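Local structure of titin (Homo sapiens, 5JDD) at residues Val199-Glu204 / Tyr247-Gly252; Cys223-Lys228 / His232-Arg237. The protein probably acts as a molecular spring in the I-band of the muscle sarcomere, through tandem immunoglobulin domains, and is also classed as a protein kinase. All blocks are in the same frame, centred on the assembly; numbering follows the deposited sequence. Where two conformers were deposited one is given.

Contact 1: Val199-Glu204 / Tyr247-Gly252; sequences VTVNYE and YTFVAG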
ATOM      1  N   VAL A 199      17.726 -26.218 -17.323  1.00 10.06           N
ATOM      2  CA  VAL A 199      18.158 -24.829 -17.451  0.61 10.03           C
ATOM      3  C   VAL A 199      18.441 -24.283 -16.076  1.00 12.03           C
ATOM      4  O   VAL A 199      17.880 -24.743 -15.085  1.00 12.97           O
ATOM      5  CB  VAL A 199      17.085 -23.899 -18.052  0.61 19.08           C
ATOM      6  CG1 VAL A 199      16.936 -24.126 -19.514  0.61 20.97           C
ATOM      7  CG2 VAL A 199      15.754 -24.076 -17.336  0.61 16.39           C
ATOM      8  N   THR A 200      19.340 -23.312 -16.007  1.00 10.11           N
ATOM      9  CA  THR A 200      19.577 -22.615 -14.751  1.00 10.70           C
ATOM     10  C   THR A 200      19.264 -21.149 -14.974  1.00  8.93           C
ATOM     11  O   THR A 200      19.601 -20.593 -16.027  1.00 10.15           O
ATOM     12  CB  THR A 200      21.017 -22.798 -14.249  1.00 11.45           C
ATOM     13  OG1 THR A 200      21.296 -24.201 -14.142  1.00 14.71           O
ATOM     14  CG2 THR A 200      21.190 -22.146 -12.882  1.00 13.58           C
ATOM     15  N   VAL A 201      18.571 -20.542 -14.017  1.00 10.00           N
ATOM     16  CA  VAL A 201      18.212 -19.121 -14.090  1.00 10.19           C
ATOM     17  C   VAL A 201      18.886 -18.342 -12.968  1.00  9.21           C
ATOM     18  O   VAL A 201      19.509 -18.932 -12.081  1.00 12.80           O
ATOM     19  CB  VAL A 201      16.688 -18.902 -14.027  1.00  9.14           C
ATOM     20  CG1 VAL A 201      16.006 -19.531 -15.243  1.00  9.47           C
ATOM     21  CG2 VAL A 201      16.108 -19.481 -12.734  1.00  9.57           C
ATOM     22  N   ASN A 202      18.765 -17.018 -12.994  1.00 10.69           N
ATOM     23  CA  ASN A 202      19.439 -16.188 -11.995  1.00  8.73           C
ATOM     24  C   ASN A 202      18.664 -15.908 -10.703  1.00 12.04           C
ATOM     25  O   ASN A 202      19.245 -15.435  -9.727  1.00 16.57           O
ATOM     26  CB  ASN A 202      19.935 -14.873 -12.622  1.00 11.86           C
ATOM     27  CG  ASN A 202      18.812 -14.018 -13.204  1.00  9.60           C
ATOM     28  OD1 ASN A 202      17.713 -14.500 -13.492  1.00 12.21           O
ATOM     29  ND2 ASN A 202      19.102 -12.736 -13.406  1.00 12.34           N
ATOM     30  N   TYR A 203      17.362 -16.185 -10.691  1.00 10.82           N
ATOM     31  CA  TYR A 203      16.532 -15.880  -9.530  1.00 10.74           C
ATOM     32  C   TYR A 203      15.705 -17.070  -9.083  1.00  9.60           C
ATOM     33  O   TYR A 203      15.167 -17.816  -9.904  1.00 12.26           O
ATOM     34  CB  TYR A 203      15.567 -14.729  -9.833  1.00 11.96           C
ATOM     35  CG  TYR A 203      16.193 -13.406 -10.206  1.00  9.88           C
ATOM     36  CD1 TYR A 203      17.020 -12.728  -9.313  1.00 10.14           C
ATOM     37  CD2 TYR A 203      15.907 -12.803 -11.420  1.00 11.14           C
ATOM     38  CE1 TYR A 203      17.578 -11.492  -9.641  1.00 12.03           C
ATOM     39  CE2 TYR A 203      16.452 -11.571 -11.761  1.00 10.25           C
ATOM     40  CZ  TYR A 203      17.292 -10.922 -10.871  1.00 12.09           C
ATOM     41  OH  TYR A 203      17.836  -9.696 -11.203  1.00 15.23           O
ATOM     42  N   GLU A 204      15.575 -17.222  -7.769  1.00 13.43           N
ATOM     43  CA  GLU A 204      14.725 -18.255  -7.206  1.00 14.77           C
ATOM     44  C   GLU A 204      13.277 -17.781  -7.218  1.00 12.56           C
ATOM     45  O   GLU A 204      13.018 -16.574  -7.117  1.00 15.26           O
ATOM     46  CB  GLU A 204      15.166 -18.541  -5.770  1.00 20.80           C
ATOM     47  CG  GLU A 204      14.498 -19.733  -5.135  1.00 33.85           C
ATOM     48  CD  GLU A 204      15.291 -20.282  -3.970  1.00 41.54           C
ATOM     49  OE1 GLU A 204      15.423 -19.568  -2.952  1.00 34.06           O
ATOM     50  OE2 GLU A 204      15.783 -21.428  -4.079  1.00 39.11           O
ATOM     51  N   TYR A 247      12.104 -28.201 -27.791  1.00  9.42           N
ATOM     52  CA  TYR A 247      11.586 -27.873 -26.475  1.00  8.75           C
ATOM     53  C   TYR A 247      12.056 -26.500 -26.051  1.00 10.73           C
ATOM     54  O   TYR A 247      13.218 -26.139 -26.280  1.00 12.00           O
ATOM     55  CB  TYR A 247      12.015 -28.945 -25.469  1.00  8.04           C
ATOM     56  CG  TYR A 247      11.328 -30.254 -25.736  1.00  7.95           C
ATOM     57  CD1 TYR A 247      11.827 -31.154 -26.676  1.00  8.28           C
ATOM     58  CD2 TYR A 247      10.146 -30.570 -25.087  1.00  9.89           C
ATOM     59  CE1 TYR A 247      11.162 -32.353 -26.946  1.00  8.21           C
ATOM     60  CE2 TYR A 247       9.492 -31.779 -25.332  1.00  8.91           C
ATOM     61  CZ  TYR A 247      10.001 -32.655 -26.272  1.00  7.93           C
ATOM     62  OH  TYR A 247       9.344 -33.838 -26.533  1.00 10.10           O
ATOM     63  N   THR A 248      11.147 -25.732 -25.446  1.00  7.91           N
ATOM     64  CA  THR A 248      11.457 -24.370 -25.040  1.00 11.29           C
ATOM     65  C   THR A 248      11.107 -24.164 -23.573  1.00  8.72           C
ATOM     66  O   THR A 248      10.001 -24.481 -23.130  1.00 10.54           O
ATOM     67  CB  THR A 248      10.678 -23.336 -25.873  1.00  9.54           C
ATOM     68  OG1 THR A 248      10.963 -23.528 -27.267  1.00 11.15           O
ATOM     69  CG2 THR A 248      11.062 -21.914 -25.473  1.00 11.07           C
ATOM     70  N   PHE A 249      12.062 -23.635 -22.820  1.00  8.52           N
ATOM     71  CA  PHE A 249      11.801 -23.181 -21.470  1.00  8.42           C
ATOM     72  C   PHE A 249      11.486 -21.699 -21.555  1.00  9.12           C
ATOM     73  O   PHE A 249      12.216 -20.949 -22.222  1.00  8.96           O
ATOM     74  CB  PHE A 249      13.032 -23.422 -20.595  1.00  9.12           C
ATOM     75  CG  PHE A 249      12.943 -22.792 -19.235  1.00  8.47           C
ATOM     76  CD1 PHE A 249      12.310 -23.451 -18.188  1.00  8.52           C
ATOM     77  CD2 PHE A 249      13.519 -21.555 -19.000  1.00 10.40           C
ATOM     78  CE1 PHE A 249      12.246 -22.872 -16.920  1.00  7.96           C
ATOM     79  CE2 PHE A 249      13.447 -20.966 -17.743  1.00 11.01           C
ATOM     80  CZ  PHE A 249      12.812 -21.630 -16.699  1.00 10.86           C
ATOM     81  N   VAL A 250      10.409 -21.280 -20.893  1.00  8.40           N
ATOM     82  CA  VAL A 250       9.993 -19.881 -20.891  1.00  6.97           C
ATOM     83  C   VAL A 250       9.819 -19.372 -19.471  1.00  9.63           C
ATOM     84  O   VAL A 250       9.093 -19.966 -18.687  1.00 10.42           O
ATOM     85  CB  VAL A 250       8.642 -19.694 -21.601  1.00 10.16           C
ATOM     86  CG1 VAL A 250       8.216 -18.224 -21.567  1.00 11.83           C
ATOM     87  CG2 VAL A 250       8.704 -20.204 -23.030  1.00 12.61           C
ATOM     88  N   ALA A 251      10.476 -18.265 -19.137  1.00 10.45           N
ATOM     89  CA  ALA A 251      10.268 -17.630 -17.840  1.00 11.44           C
ATOM     90  C   ALA A 251      10.337 -16.132 -18.012  1.00  9.07           C
ATOM     91  O   ALA A 251      11.391 -15.604 -18.372  1.00 11.75           O
ATOM     92  CB  ALA A 251      11.316 -18.083 -16.840  1.00 13.57           C
ATOM     93  N   GLY A 252       9.222 -15.457 -17.754  1.00 10.86           N
ATOM     94  CA  GLY A 252       9.128 -14.032 -18.023  1.00 12.35           C
ATOM     95  C   GLY A 252       9.395 -13.783 -19.494  1.00 12.89           C
ATOM     96  O   GLY A 252       8.783 -14.420 -20.359  1.00 15.66           O
TER

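Contact 2: Cys223-Lys228 / His232-Arg237; sequences CQMRTK and HSLNIR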
ATOM      1  N   CYS A 223       5.985 -36.760 -18.440  1.00 11.76           N
ATOM      2  CA  CYS A 223       6.699 -35.484 -18.513  1.00 11.71           C
ATOM      3  C   CYS A 223       6.644 -34.772 -17.181  1.00 11.04           C
ATOM      4  O   CYS A 223       5.650 -34.115 -16.847  1.00 13.07           O
ATOM      5  CB  CYS A 223       6.112 -34.583 -19.604  1.00 11.65           C
ATOM      6  SG  CYS A 223       6.308 -35.266 -21.268  1.00 16.81           S
ATOM      7  N   GLN A 224       7.709 -34.921 -16.400  1.00 10.00           N
ATOM      8  CA  GLN A 224       7.761 -34.297 -15.085  1.00 10.31           C
ATOM      9  C   GLN A 224       8.641 -33.054 -15.101  1.00 10.37           C
ATOM     10  O   GLN A 224       9.765 -33.073 -15.612  1.00 11.36           O
ATOM     11  CB  GLN A 224       8.226 -35.300 -14.025  1.00 16.78           C
ATOM     12  CG  GLN A 224       7.275 -36.483 -13.868  1.00 21.92           C
ATOM     13  CD  GLN A 224       7.759 -37.510 -12.864  1.00 43.07           C
ATOM     14  OE1 GLN A 224       8.551 -37.201 -11.973  1.00 50.22           O
ATOM     15  NE2 GLN A 224       7.282 -38.744 -13.002  1.00 47.05           N
ATOM     16  N   MET A 225       8.117 -31.966 -14.547  1.00 10.38           N
ATOM     17  CA  MET A 225       8.811 -30.686 -14.523  1.00 11.45           C
ATOM     18  C   MET A 225       9.065 -30.262 -13.090  1.00 15.77           C
ATOM     19  O   MET A 225       8.124 -30.077 -12.314  1.00 18.36           O
ATOM     20  CB  MET A 225       7.992 -29.625 -15.253  1.00 12.70           C
ATOM     21  CG  MET A 225       8.045 -29.804 -16.767  1.00 14.12           C
ATOM     22  SD  MET A 225       6.682 -29.111 -17.737  1.00 16.47           S
ATOM     23  CE  MET A 225       5.347 -30.238 -17.306  1.00 17.86           C
ATOM     24  N   ARG A 226      10.337 -30.115 -12.740  1.00 10.30           N
ATOM     25  CA  ARG A 226      10.711 -29.875 -11.349  1.00 12.07           C
ATOM     26  C   ARG A 226      11.730 -28.760 -11.189  1.00 12.77           C
ATOM     27  O   ARG A 226      12.458 -28.416 -12.118  1.00 13.58           O
ATOM     28  CB  ARG A 226      11.298 -31.142 -10.737  1.00 12.28           C
ATOM     29  CG  ARG A 226      10.349 -32.318 -10.668  1.00 16.02           C
ATOM     30  CD  ARG A 226      10.948 -33.441  -9.840  1.00 18.79           C
ATOM     31  NE  ARG A 226      10.044 -34.584  -9.742  1.00 21.47           N
ATOM     32  CZ  ARG A 226       9.072 -34.708  -8.837  1.00 24.82           C
ATOM     33  NH1 ARG A 226       8.850 -33.755  -7.931  1.00 16.80           N
ATOM     34  NH2 ARG A 226       8.314 -35.798  -8.839  1.00 34.43           N
ATOM     35  N   THR A 227      11.794 -28.218  -9.977  1.00 11.53           N
ATOM     36  CA  THR A 227      12.730 -27.156  -9.638  1.00 14.19           C
ATOM     37  C   THR A 227      13.659 -27.599  -8.504  1.00 18.49           C
ATOM     38  O   THR A 227      13.205 -28.179  -7.518  1.00 19.03           O
ATOM     39  CB  THR A 227      11.957 -25.911  -9.205  1.00 19.68           C
ATOM     40  OG1 THR A 227      11.113 -25.483 -10.279  1.00 17.91           O
ATOM     41  CG2 THR A 227      12.911 -24.780  -8.822  1.00 22.11           C
ATOM     42  N   LYS A 228      14.956 -27.343  -8.661  1.00 16.95           N
ATOM     43  CA  LYS A 228      15.949 -27.590  -7.606  1.00 16.26           C
ATOM     44  C   LYS A 228      16.873 -26.392  -7.561  1.00 20.52           C
ATOM     45  O   LYS A 228      17.666 -26.196  -8.481  1.00 19.25           O
ATOM     46  CB  LYS A 228      16.808 -28.809  -7.924  1.00 29.28           C
ATOM     47  CG  LYS A 228      16.097 -30.130  -7.917  1.00 43.17           C
ATOM     48  CD  LYS A 228      17.077 -31.253  -8.245  1.00 51.15           C
ATOM     49  CE  LYS A 228      18.302 -31.201  -7.339  1.00 53.87           C
ATOM     50  NZ  LYS A 228      17.924 -31.304  -5.902  1.00 59.02           N
ATOM     51  N   HIS A 232      15.783 -25.749 -13.345  1.00  9.80           N
ATOM     52  CA  HIS A 232      14.478 -26.285 -13.686  1.00  9.40           C
ATOM     53  C   HIS A 232      14.690 -27.376 -14.716  1.00  9.37           C
ATOM     54  O   HIS A 232      15.462 -27.208 -15.665  1.00 12.12           O
ATOM     55  CB  HIS A 232      13.587 -25.177 -14.245  1.00 10.89           C
ATOM     56  CG  HIS A 232      13.431 -24.020 -13.310  1.00 12.28           C
ATOM     57  ND1 HIS A 232      12.502 -24.012 -12.291  1.00 19.05           N
ATOM     58  CD2 HIS A 232      14.125 -22.861 -13.195  1.00 12.68           C
ATOM     59  CE1 HIS A 232      12.610 -22.883 -11.610  1.00 19.71           C
ATOM     60  NE2 HIS A 232      13.592 -22.171 -12.135  1.00 13.15           N
ATOM     61  N   SER A 233      14.024 -28.504 -14.514  1.00  7.78           N
ATOM     62  CA  SER A 233      14.229 -29.669 -15.368  0.63  6.98           C
ATOM     63  C   SER A 233      12.934 -30.159 -15.998  1.00  9.27           C
ATOM     64  O   SER A 233      11.850 -29.985 -15.439  1.00  9.49           O
ATOM     65  CB  SER A 233      14.880 -30.811 -14.580  0.63  9.77           C
ATOM     66  OG  SER A 233      14.059 -31.218 -13.503  0.63  7.94           O
ATOM     67  N   LEU A 234      13.063 -30.775 -17.164  1.00  9.73           N
ATOM     68  CA  LEU A 234      11.953 -31.442 -17.827  1.00  8.95           C
ATOM     69  C   LEU A 234      12.417 -32.866 -18.091  1.00  9.59           C
ATOM     70  O   LEU A 234      13.343 -33.097 -18.876  1.00  9.95           O
ATOM     71  CB  LEU A 234      11.580 -30.737 -19.139  1.00  8.29           C
ATOM     72  CG  LEU A 234      10.668 -31.515 -20.097  1.00  8.26           C
ATOM     73  CD1 LEU A 234       9.323 -31.789 -19.471  1.00 10.61           C
ATOM     74  CD2 LEU A 234      10.511 -30.752 -21.407  1.00 10.78           C
ATOM     75  N   ASN A 235      11.804 -33.814 -17.398  1.00  8.56           N
ATOM     76  CA  ASN A 235      12.212 -35.202 -17.467  1.00  9.73           C
ATOM     77  C   ASN A 235      11.170 -35.970 -18.252  1.00 10.04           C
ATOM     78  O   ASN A 235      10.006 -36.009 -17.858  1.00 13.49           O
ATOM     79  CB  ASN A 235      12.355 -35.769 -16.056  1.00 11.14           C
ATOM     80  CG  ASN A 235      12.794 -37.224 -16.055  1.00 21.33           C
ATOM     81  OD1 ASN A 235      11.982 -38.131 -15.868  1.00 30.81           O
ATOM     82  ND2 ASN A 235      14.082 -37.450 -16.269  1.00 25.35           N
ATOM     83  N   ILE A 236      11.586 -36.562 -19.367  1.00  8.70           N
ATOM     84  CA  ILE A 236      10.666 -37.308 -20.220  1.00  8.97           C
ATOM     85  C   ILE A 236      11.056 -38.779 -20.230  1.00  9.36           C
ATOM     86  O   ILE A 236      12.161 -39.136 -20.644  1.00 10.12           O
ATOM     87  CB  ILE A 236      10.650 -36.769 -21.670  1.00  9.45           C
ATOM     88  CG1 ILE A 236      10.382 -35.257 -21.681  1.00  9.79           C
ATOM     89  CG2 ILE A 236       9.594 -37.488 -22.490  1.00 11.19           C
ATOM     90  CD1 ILE A 236      10.321 -34.657 -23.074  1.00 14.08           C
ATOM     91  N   ARG A 237      10.141 -39.631 -19.781  1.00  9.59           N
ATOM     92  CA  ARG A 237      10.394 -41.069 -19.726  1.00 10.99           C
ATOM     93  C   ARG A 237      10.055 -41.787 -21.017  1.00 12.20           C
ATOM     94  O   ARG A 237       9.158 -41.369 -21.750  1.00 14.70           O
ATOM     95  CB  ARG A 237       9.592 -41.700 -18.596  1.00 18.29           C
ATOM     96  CG  ARG A 237       9.985 -41.193 -17.242  1.00 28.31           C
ATOM     97  CD  ARG A 237       9.073 -41.755 -16.181  1.00 38.58           C
ATOM     98  NE  ARG A 237       9.514 -41.368 -14.847  1.00 51.26           N
ATOM     99  CZ  ARG A 237       8.995 -41.851 -13.726  1.00 60.52           C
ATOM    100  NH1 ARG A 237       8.015 -42.743 -13.785  1.00 62.57           N
ATOM    101  NH2 ARG A 237       9.456 -41.447 -12.550  1.00 63.60           N
TER
HETATM  102  O   HOH W   1      11.998 -32.874 -13.840  1.00 22.29           O
HETATM  103  O   HOH W   2      10.875 -27.371 -14.706  1.00 13.47           O

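Contact 1: Val199-Glu204 / Tyr247-Gly252
Phe-249 carries CG anti to its backbone nitrogen (chi1 171°), which sends the phenyl ring across the domain interior toward Val-199. In one of two deposited conformers, Val-199 has CG1 anti to the carbonyl carbon (chi1 -74°), which leaves CG2 between nitrogen and carbonyl carbon, over the ring. There Val-199 CG2 stands 3.5 Å from the Phe-249 ring centroid and 7° off the ring normal, a well-centred CH-pi contact for that conformer. Separations of Val-199 CG2 from the ring carbons are nearly even, from 3.6 Å to Phe-249 CD1 to 3.9 Å to Phe-249 CZ. Two residues on, Val-201 CG1 reaches Phe-249 CE2 obliquely at 3.9 Å, the two side chains crossing at about a right angle. All three residues are buried, and the interaction is purely apolar. Tyr-247, whose OH bonds to Asp-243 O, makes a tyrosine corner, and in the associated D-x-A-x-Y-x-C pattern Phe-249 takes the cysteine place; Val-199 probably matches the other half of the classical intersheet disulfide. Trp-210 meets the Phe-249 ring edge-to-face and Ile-180 also touches it, while strand 195-201 lies between strands 180-182 and 231-236, facing strand 245-251 of the other sheet.

Contact 2: Cys223-Lys228 / His232-Arg237
Thr-227 and His-232 lie side by side and point the same way, as a non-hydrogen-bonded antiparallel pair. Followed outward, Thr-227 CB is 3.7 Å from His-232 ND1. With OG1 beside the backbone nitrogen (chi1 -60°), the hydroxyl reaches the imidazole edge near its plane, and Thr-227 OG1 is hydrogen-bonded to His-232 ND1 at 2.9 Å, either being a possible donor. The other branch, Thr-227 CG2, ends 3.4 Å from His-232 CE1. On the same sheet face, Met-225 CG packs against Leu-234 CD1 at 3.6 Å, and Cys-223 SG approaches Ile-236 CG1 more loosely. The face carrying Gln-224, Arg-226, Ser-233 and Asn-235 is polar. Gln-224 NE2 sits 3.5 Å above the guanidinium plane of Arg-237, just past the strand end, with amide and guanidinium planes 46° apart; two donors meet here without a hydrogen bond. That amide nitrogen is bonded to Asp-221 O, and Gln-224 OE1 takes a weak bond from Arg-226 NH2. Reciprocal backbone bonds fix the register: Asn-235 N to Gln-224 O is 2.8 Å long and nearly straight (174°), and Gln-224 N returns to Asn-235 O. Arg-226 and Ser-233 repeat the pattern, and a water donates to both Arg-226 O and Ser-233 O. Antiparallel and joined by three intervening residues, the segments form the D-E beta hairpin at the edge of an immunoglobulin I-set domain's four-stranded sheet.

Both contacts belong to the same I-set domain, their centres 12 Å apart, but they join its parts differently. Contact 1 spans the two sheets of the sandwich through buried hydrocarbon alone; contact 2 works within one sheet, where backbone bonding sets the register and the inward face is largely apolar but ends in the Thr-227/His-232 hydrogen bond. Strands 195-201 and 231-236 are neighbours in that sheet, so the two meet directly: Val-199 O lies 2.9 Å from His-232 N, a probable hydrogen bond, and Val-201 CG2 packs against His-232 NE2. Tyr-247 of contact 1 also rests on Leu-234 and Ile-236. The core thus continues into the hairpin, while Gln-224 and Arg-226, with Arg-237 beside them, make its outer side polar.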